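Local coordinates for core protein VP7 (African horsesickness virus, PDB 1AHS) that forms the surface of the viral core as a homotrimer that binds structural protein VP3, represented here by its top domain, at residues 31-36 / 46-51; 83-88 / 118-123. All coordinates share one frame; numbering follows the deposited sequence.

Contact 1: residues 31-36 / 46-51; sequences NIAEVC and NALLAP
The methyl group of Ala33 faces two leucines on the single helical turn 46-49, a compact example of how a short helix can be seated on a β-sheet through apolar contact; no hydrogen bond joins segments 31-36 and 46-51. The Ala33 side chain points toward the helix, and the two leucine methyls lie on diverging lines from it: its CB is 3.7 Å from Leu48 CD1 and 4.3 Å from Leu49 CD2. Leu48 CD1 and Leu49 CD2 are themselves 4.0 Å apart, so the three carbons form a small apolar triangle with one corner on the strand and two on the helix. The leucines reach it differently. Leu48 leaves the helix in the direction of the strand, with CG anti to its backbone N (chi1 -162°), and its CD1 methyl comes to the alanine obliquely; its second methyl, CD2, stays farther back. Leu49 starts off alongside the strand, and it is its outer end that bends in: CD2 turns to Ala33 while CD1 is directed away. With nothing longer than a methyl on residue 33, the backbones can come close, Ala33 CA being 7.4 Å from Leu49 CA. Two hydroxyls tie down the end of the helix, Tyr27 OH bonding to Leu48 O and Tyr4 OH to Leu49 O. Strand 32-37 runs between strands 23-27 and 116-122, pairing antiparallel with both, and the helix covers one of its faces, where Leu49 also touches Phe120 of strand 116-122 and Trp100 of strand 98-100. On the other face Glu34 is bound by Ser13 and Gly14, and Ile32 packs on Asn29 of the second subunit.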
# COMPACT_ATOMS: atom_id res chain seq x y z
N ASN B 31 -1.53 0.64 9.86
CA ASN B 31 -2.38 1.81 10.00
C ASN B 31 -3.55 1.99 9.04
O ASN B 31 -4.38 2.90 9.22
CB ASN B 31 -1.49 3.06 10.01
CG ASN B 31 -0.76 3.22 11.32
OD1 ASN B 31 0.08 2.39 11.66
ND2 ASN B 31 -1.10 4.27 12.09
N ILE B 32 -3.72 1.05 8.13
CA ILE B 32 -4.75 1.15 7.13
C ILE B 32 -5.64 -0.07 7.04
O ILE B 32 -5.18 -1.22 7.02
CB ILE B 32 -4.08 1.45 5.77
CG1 ILE B 32 -3.20 2.68 5.90
CG2 ILE B 32 -5.09 1.71 4.70
CD1 ILE B 32 -2.64 3.13 4.61
N ALA B 33 -6.94 0.17 6.93
CA ALA B 33 -7.91 -0.89 6.79
C ALA B 33 -8.80 -0.43 5.63
O ALA B 33 -8.87 0.77 5.35
CB ALA B 33 -8.71 -1.00 8.08
N GLU B 34 -9.47 -1.34 4.95
CA GLU B 34 -10.35 -0.96 3.86
C GLU B 34 -11.63 -1.76 3.94
O GLU B 34 -11.59 -2.91 4.34
CB GLU B 34 -9.70 -1.31 2.51
CG GLU B 34 -8.49 -0.46 2.11
CD GLU B 34 -7.91 -0.81 0.74
OE1 GLU B 34 -8.34 -1.80 0.08
OE2 GLU B 34 -6.96 -0.10 0.32
N VAL B 35 -12.77 -1.18 3.59
CA VAL B 35 -14.00 -1.98 3.61
C VAL B 35 -14.59 -1.96 2.20
O VAL B 35 -14.69 -0.91 1.56
CB VAL B 35 -14.97 -1.58 4.79
CG1 VAL B 35 -14.76 -0.17 5.19
CG2 VAL B 35 -16.40 -1.83 4.46
N CYS B 36 -14.74 -3.15 1.64
CA CYS B 36 -15.26 -3.33 0.31
C CYS B 36 -16.75 -3.29 0.45
O CYS B 36 -17.28 -4.00 1.27
CB CYS B 36 -14.83 -4.70 -0.23
SG CYS B 36 -13.09 -4.82 -0.67
N ASN B 46 -17.09 -0.81 13.59
CA ASN B 46 -16.41 -0.72 14.88
C ASN B 46 -15.40 -1.85 15.09
O ASN B 46 -14.24 -1.60 15.28
CB ASN B 46 -17.42 -0.70 16.02
CG ASN B 46 -18.07 0.63 16.18
OD1 ASN B 46 -18.94 1.01 15.39
ND2 ASN B 46 -17.63 1.38 17.18
N ALA B 47 -15.86 -3.10 15.01
CA ALA B 47 -15.00 -4.26 15.21
C ALA B 47 -13.73 -4.25 14.40
O ALA B 47 -12.73 -4.84 14.80
CB ALA B 47 -15.77 -5.52 14.88
N LEU B 48 -13.78 -3.56 13.27
CA LEU B 48 -12.65 -3.49 12.36
C LEU B 48 -11.66 -2.39 12.73
O LEU B 48 -10.47 -2.65 12.79
CB LEU B 48 -13.19 -3.30 10.95
CG LEU B 48 -12.46 -3.53 9.61
CD1 LEU B 48 -12.11 -2.23 8.91
CD2 LEU B 48 -11.27 -4.44 9.77
N LEU B 49 -12.15 -1.18 13.01
CA LEU B 49 -11.28 -0.05 13.33
C LEU B 49 -10.74 0.00 14.73
O LEU B 49 -9.76 0.66 14.99
CB LEU B 49 -11.98 1.26 13.08
CG LEU B 49 -12.41 1.54 11.65
CD1 LEU B 49 -12.80 3.00 11.61
CD2 LEU B 49 -11.26 1.25 10.69
N ALA B 50 -11.42 -0.66 15.64
CA ALA B 50 -11.01 -0.67 17.00
C ALA B 50 -9.81 -1.51 17.27
O ALA B 50 -9.79 -2.74 16.98
CB ALA B 50 -12.10 -1.14 17.83
N PRO B 51 -8.82 -0.89 17.93
CA PRO B 51 -7.53 -1.47 18.36
C PRO B 51 -7.94 -2.47 19.44
O PRO B 51 -9.04 -2.32 20.01
CB PRO B 51 -6.79 -0.27 18.97
CG PRO B 51 -7.90 0.61 19.48
CD PRO B 51 -8.93 0.52 18.37

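Contact 2: residues 83-88 / 118-123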
# COMPACT_ATOMS: atom_id res chain seq x y z
N THR B 83 -20.69 8.09 -1.16
CA THR B 83 -20.29 7.23 -0.05
C THR B 83 -20.21 8.15 1.18
O THR B 83 -19.82 9.32 1.05
CB THR B 83 -18.90 6.63 -0.32
OG1 THR B 83 -17.98 7.67 -0.64
CG2 THR B 83 -18.95 5.65 -1.45
N PHE B 84 -20.62 7.66 2.36
CA PHE B 84 -20.53 8.49 3.59
C PHE B 84 -20.08 7.67 4.79
O PHE B 84 -20.15 6.44 4.78
CB PHE B 84 -21.85 9.24 3.92
CG PHE B 84 -23.01 8.33 4.20
CD1 PHE B 84 -23.13 7.69 5.42
CD2 PHE B 84 -23.94 8.06 3.22
CE1 PHE B 84 -24.14 6.77 5.67
CE2 PHE B 84 -24.95 7.15 3.45
CZ PHE B 84 -25.06 6.50 4.68
N VAL B 85 -19.62 8.36 5.82
CA VAL B 85 -19.17 7.73 7.04
C VAL B 85 -19.75 8.60 8.18
O VAL B 85 -19.68 9.84 8.10
CB VAL B 85 -17.60 7.70 7.07
CG1 VAL B 85 -17.08 7.40 8.45
CG2 VAL B 85 -17.09 6.66 6.10
N THR B 86 -20.48 8.00 9.12
CA THR B 86 -20.96 8.79 10.24
C THR B 86 -20.29 8.28 11.52
O THR B 86 -20.04 7.08 11.65
CB THR B 86 -22.50 8.76 10.40
OG1 THR B 86 -22.98 7.42 10.57
CG2 THR B 86 -23.15 9.33 9.20
N VAL B 87 -19.84 9.20 12.37
CA VAL B 87 -19.25 8.80 13.65
C VAL B 87 -20.13 9.42 14.76
O VAL B 87 -20.19 10.65 14.92
CB VAL B 87 -17.80 9.27 13.83
CG1 VAL B 87 -17.29 8.79 15.17
CG2 VAL B 87 -16.91 8.71 12.74
N ASP B 88 -20.83 8.55 15.50
CA ASP B 88 -21.73 8.97 16.60
C ASP B 88 -22.88 9.72 15.97
O ASP B 88 -23.34 10.73 16.50
CB ASP B 88 -21.03 9.91 17.61
CG ASP B 88 -21.47 9.68 19.07
OD1 ASP B 88 -22.39 8.87 19.34
OD2 ASP B 88 -20.84 10.28 19.97
N LEU B 118 -13.66 1.70 0.66
CA LEU B 118 -13.29 2.84 1.49
C LEU B 118 -12.06 2.47 2.28
O LEU B 118 -11.96 1.36 2.83
CB LEU B 118 -14.38 3.18 2.49
CG LEU B 118 -15.58 4.04 2.11
CD1 LEU B 118 -16.17 3.68 0.78
CD2 LEU B 118 -16.60 3.85 3.18
N GLN B 119 -11.15 3.44 2.40
CA GLN B 119 -9.91 3.27 3.12
C GLN B 119 -9.94 4.11 4.40
O GLN B 119 -10.39 5.24 4.34
CB GLN B 119 -8.77 3.75 2.23
CG GLN B 119 -7.47 3.84 2.95
CD GLN B 119 -6.34 4.37 2.10
OE1 GLN B 119 -5.84 3.67 1.22
NE2 GLN B 119 -5.87 5.60 2.41
N PHE B 120 -9.44 3.57 5.52
CA PHE B 120 -9.37 4.30 6.81
C PHE B 120 -7.93 4.29 7.17
O PHE B 120 -7.35 3.25 7.24
CB PHE B 120 -10.11 3.56 7.92
CG PHE B 120 -11.58 3.54 7.74
CD1 PHE B 120 -12.35 4.57 8.21
CD2 PHE B 120 -12.19 2.54 7.00
CE1 PHE B 120 -13.72 4.60 7.93
CE2 PHE B 120 -13.56 2.56 6.71
CZ PHE B 120 -14.32 3.59 7.17
N GLU B 121 -7.33 5.43 7.42
CA GLU B 121 -5.93 5.41 7.75
C GLU B 121 -5.80 6.01 9.13
O GLU B 121 -6.20 7.14 9.33
CB GLU B 121 -5.15 6.28 6.77
CG GLU B 121 -3.69 6.46 7.15
CD GLU B 121 -2.92 7.26 6.14
OE1 GLU B 121 -3.50 7.62 5.09
OE2 GLU B 121 -1.73 7.53 6.39
N VAL B 122 -5.27 5.27 10.07
CA VAL B 122 -5.09 5.78 11.41
C VAL B 122 -3.87 6.66 11.46
O VAL B 122 -2.78 6.27 11.08
CB VAL B 122 -4.98 4.66 12.36
CG1 VAL B 122 -4.70 5.16 13.73
CG2 VAL B 122 -6.25 3.89 12.33
N LEU B 123 -4.03 7.85 12.01
CA LEU B 123 -2.95 8.82 12.02
C LEU B 123 -1.97 8.87 13.18
O LEU B 123 -0.78 8.64 13.00
CB LEU B 123 -3.51 10.21 11.69
CG LEU B 123 -4.08 10.35 10.26
CD1 LEU B 123 -4.51 11.75 10.02
CD2 LEU B 123 -3.01 10.01 9.24
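Leu118 opens this contact by dividing its two methyls between Val85 of strand 84-87 and Thr83 just before it: CD1 meets Thr83 CG2 at 4.1 Å, and CD2 meets Val85 CG2, also at 4.1 Å. Leu118 and each partner point in opposite directions and pass one another, touching through methyls. In Thr83, chi1 of 52° sets CG2 anti to the carbonyl carbon, on the side of Leu118. Next comes Gln119, which is turned to the other side of the strand and packs on Ile28 of the second subunit. Phe120 returns to the interior, and although its first bond does not aim at segment 83-88, the ring (chi1 -69°) carries CZ to 4.3 Å from Val85 CG2, which approaches obliquely. One valine methyl is thus shared by Leu118 and Phe120, while Trp63 of strand 59-65 adjoins Thr83, Val85 and Phe120, and Val108 adjoins Val85 and Leu118. Glu121 turns to the other face of the sheet, buried against the second subunit, where its carboxylate forms a salt bridge with Arg64 and accepts a hydrogen bond from Ser30 N of that subunit. Strand 84-87 lies in the four-stranded sheet and strand 116-122 in the five-stranded one, and their aliphatic and aromatic packing, with Thr83 CA 8.4 Å from Leu118 CA, is that of the antiparallel β-sandwich of the VP7 top domain.

In the fold
Both contacts are buried and apolar, and neither has a hydrogen bond between its segments. They also share a face of the five-stranded sheet: Ala33, Leu118 and Phe120 all lie on it, and contact 1 seats a short helix there, whereas contact 2 packs the four-stranded sheet against it across the sandwich interior. Leu49 of the helix touches Phe120, so the two coverings adjoin. Their strands 32-37 and 116-122 are neighbours, joined by probable backbone hydrogen bonds such as Val35 N to Leu118 O at 2.8 Å, and Val35 packs against the Phe120 ring. The charged side chains of these two segments, Glu34 and Glu121, lie on the opposite face.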